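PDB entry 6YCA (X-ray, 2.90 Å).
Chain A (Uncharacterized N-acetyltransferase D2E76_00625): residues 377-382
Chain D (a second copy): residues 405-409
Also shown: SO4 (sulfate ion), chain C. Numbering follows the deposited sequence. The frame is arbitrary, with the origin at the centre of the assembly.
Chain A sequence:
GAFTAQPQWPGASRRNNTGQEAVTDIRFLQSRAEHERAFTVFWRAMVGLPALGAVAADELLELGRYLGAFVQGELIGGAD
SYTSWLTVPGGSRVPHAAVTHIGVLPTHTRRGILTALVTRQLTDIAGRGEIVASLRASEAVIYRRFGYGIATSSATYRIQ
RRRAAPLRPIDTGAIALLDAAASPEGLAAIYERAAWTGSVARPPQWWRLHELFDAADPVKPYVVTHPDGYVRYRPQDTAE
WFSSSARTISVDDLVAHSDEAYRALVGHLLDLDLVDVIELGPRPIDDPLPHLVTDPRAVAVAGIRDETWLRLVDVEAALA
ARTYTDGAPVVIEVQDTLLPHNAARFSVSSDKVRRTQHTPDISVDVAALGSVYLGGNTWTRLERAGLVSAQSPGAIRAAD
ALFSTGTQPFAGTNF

Chain A, residues 377-382: NTWTRL
Chain D 405-409: TGTQP

The first turn of a helix in chain A meets an irregular segment of chain D, and the contact buries 232 Å² in all. Thr378(A), extended at phi/psi -112/163, is the N-cap; from Trp379(A) onward the backbone is helical, and Leu382(A) N donates to Thr378(A) O at 3.3 Å. The register is set where Thr378(A) CA lies 5.8 Å from Gly406(D) CA. There the one hydrogen bond between the stretches forms: Thr378(A), in rotamer p with CB directed toward chain D, donates from OG1 to Gly406(D) O at 2.7 Å. Gly406(D) (-85/-24) suits this place because a CB would point toward chain A and sit only 3.1 Å from Thr380(A) OG1.

Thr407(D), extended at -123/143 and in rotamer p, covers the most surface. Its CG2 packs 3.7 Å from Thr380(A) CG2, the latter residue in rotamer m, and also lies over one face of the Arg381(A) guanidinium. Its OG1 instead donates to sulfate O2 at 2.6 Å, so one small side chain serves both apolar packing and anion binding.

Arg381(A) starts sideways, but its long chain (m, m, t, chi4 -171°) brings NH2 3.5 Å from Thr407(D) CB. Gln408(D) O lies near the guanidinium plane, 4.0 Å from Arg381(A) NH2, a contact without a hydrogen bond.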

# COMPACT_ATOMS: atom_id res chain seq x y z
N ASN A 377 -34.59 -9.30 -7.65
CA ASN A 377 -34.45 -8.75 -8.99
C ASN A 377 -35.85 -8.48 -9.52
O ASN A 377 -36.83 -9.08 -9.08
CB ASN A 377 -33.73 -9.71 -9.93
CG ASN A 377 -32.28 -9.93 -9.54
OD1 ASN A 377 -31.38 -9.23 -10.01
ND2 ASN A 377 -32.05 -10.91 -8.68
N THR A 378 -35.93 -7.58 -10.49
CA THR A 378 -37.20 -7.26 -11.12
C THR A 378 -37.19 -7.73 -12.56
O THR A 378 -36.14 -8.01 -13.15
CB THR A 378 -37.50 -5.76 -11.06
OG1 THR A 378 -36.48 -5.04 -11.76
CG2 THR A 378 -37.54 -5.29 -9.62
N TRP A 379 -38.39 -7.82 -13.14
CA TRP A 379 -38.50 -8.26 -14.52
C TRP A 379 -37.91 -7.24 -15.48
O TRP A 379 -37.36 -7.62 -16.52
CB TRP A 379 -39.97 -8.54 -14.86
CG TRP A 379 -40.53 -9.69 -14.10
CD1 TRP A 379 -41.32 -9.63 -12.99
CD2 TRP A 379 -40.36 -11.08 -14.40
NE1 TRP A 379 -41.65 -10.90 -12.57
CE2 TRP A 379 -41.08 -11.81 -13.42
CE3 TRP A 379 -39.67 -11.78 -15.40
CZ2 TRP A 379 -41.12 -13.20 -13.41
CZ3 TRP A 379 -39.72 -13.17 -15.38
CH2 TRP A 379 -40.44 -13.86 -14.40
N THR A 380 -37.99 -5.94 -15.15
CA THR A 380 -37.47 -4.92 -16.05
C THR A 380 -35.97 -5.06 -16.22
O THR A 380 -35.45 -4.98 -17.34
CB THR A 380 -37.81 -3.53 -15.54
OG1 THR A 380 -39.20 -3.46 -15.21
CG2 THR A 380 -37.49 -2.49 -16.61
N ARG A 381 -35.25 -5.26 -15.12
CA ARG A 381 -33.80 -5.32 -15.23
C ARG A 381 -33.33 -6.61 -15.89
O ARG A 381 -32.37 -6.60 -16.65
CB ARG A 381 -33.15 -5.09 -13.87
CG ARG A 381 -33.35 -3.67 -13.35
CD ARG A 381 -32.80 -2.65 -14.33
NE ARG A 381 -32.81 -1.30 -13.77
CZ ARG A 381 -32.55 -0.20 -14.47
NH1 ARG A 381 -32.26 -0.29 -15.76
NH2 ARG A 381 -32.58 0.99 -13.88
N LEU A 382 -34.03 -7.72 -15.63
CA LEU A 382 -33.66 -8.96 -16.31
C LEU A 382 -34.02 -8.90 -17.79
O LEU A 382 -33.30 -9.46 -18.63
CB LEU A 382 -34.30 -10.16 -15.62
CG LEU A 382 -33.63 -10.55 -14.29
CD1 LEU A 382 -34.17 -11.86 -13.78
CD2 LEU A 382 -32.12 -10.60 -14.43
N THR D 405 -41.70 0.38 -7.54
CA THR D 405 -41.27 0.55 -8.92
C THR D 405 -40.30 -0.58 -9.28
O THR D 405 -39.72 -1.23 -8.41
CB THR D 405 -40.57 1.90 -9.16
OG1 THR D 405 -39.36 1.96 -8.39
CG2 THR D 405 -41.48 3.05 -8.76
N GLY D 406 -40.14 -0.80 -10.59
CA GLY D 406 -39.30 -1.87 -11.08
C GLY D 406 -37.82 -1.54 -11.20
O GLY D 406 -36.98 -2.44 -11.17
N THR D 407 -37.49 -0.26 -11.33
CA THR D 407 -36.11 0.18 -11.50
C THR D 407 -35.74 1.18 -10.40
O THR D 407 -36.58 1.99 -9.99
CB THR D 407 -35.89 0.84 -12.86
OG1 THR D 407 -36.72 2.00 -12.97
CG2 THR D 407 -36.24 -0.13 -13.99
N GLN D 408 -34.50 1.10 -9.93
CA GLN D 408 -34.02 2.10 -8.99
C GLN D 408 -33.80 3.42 -9.72
O GLN D 408 -33.28 3.43 -10.84
CB GLN D 408 -32.71 1.66 -8.34
CG GLN D 408 -32.89 0.61 -7.28
CD GLN D 408 -33.54 1.16 -6.03
OE1 GLN D 408 -33.08 2.15 -5.46
NE2 GLN D 408 -34.62 0.53 -5.60
N PRO D 409 -34.20 4.55 -9.13
CA PRO D 409 -33.98 5.84 -9.79
C PRO D 409 -32.50 6.17 -9.82
O PRO D 409 -31.70 5.67 -9.03
CB PRO D 409 -34.74 6.82 -8.89
CG PRO D 409 -34.70 6.18 -7.54
CD PRO D 409 -34.80 4.70 -7.80
S SO4 C . -40.53 1.44 -13.66
O1 SO4 C . -41.54 1.96 -12.73
O2 SO4 C . -39.23 1.42 -13.00
O3 SO4 C . -40.88 0.09 -14.09
O4 SO4 C . -40.46 2.29 -14.84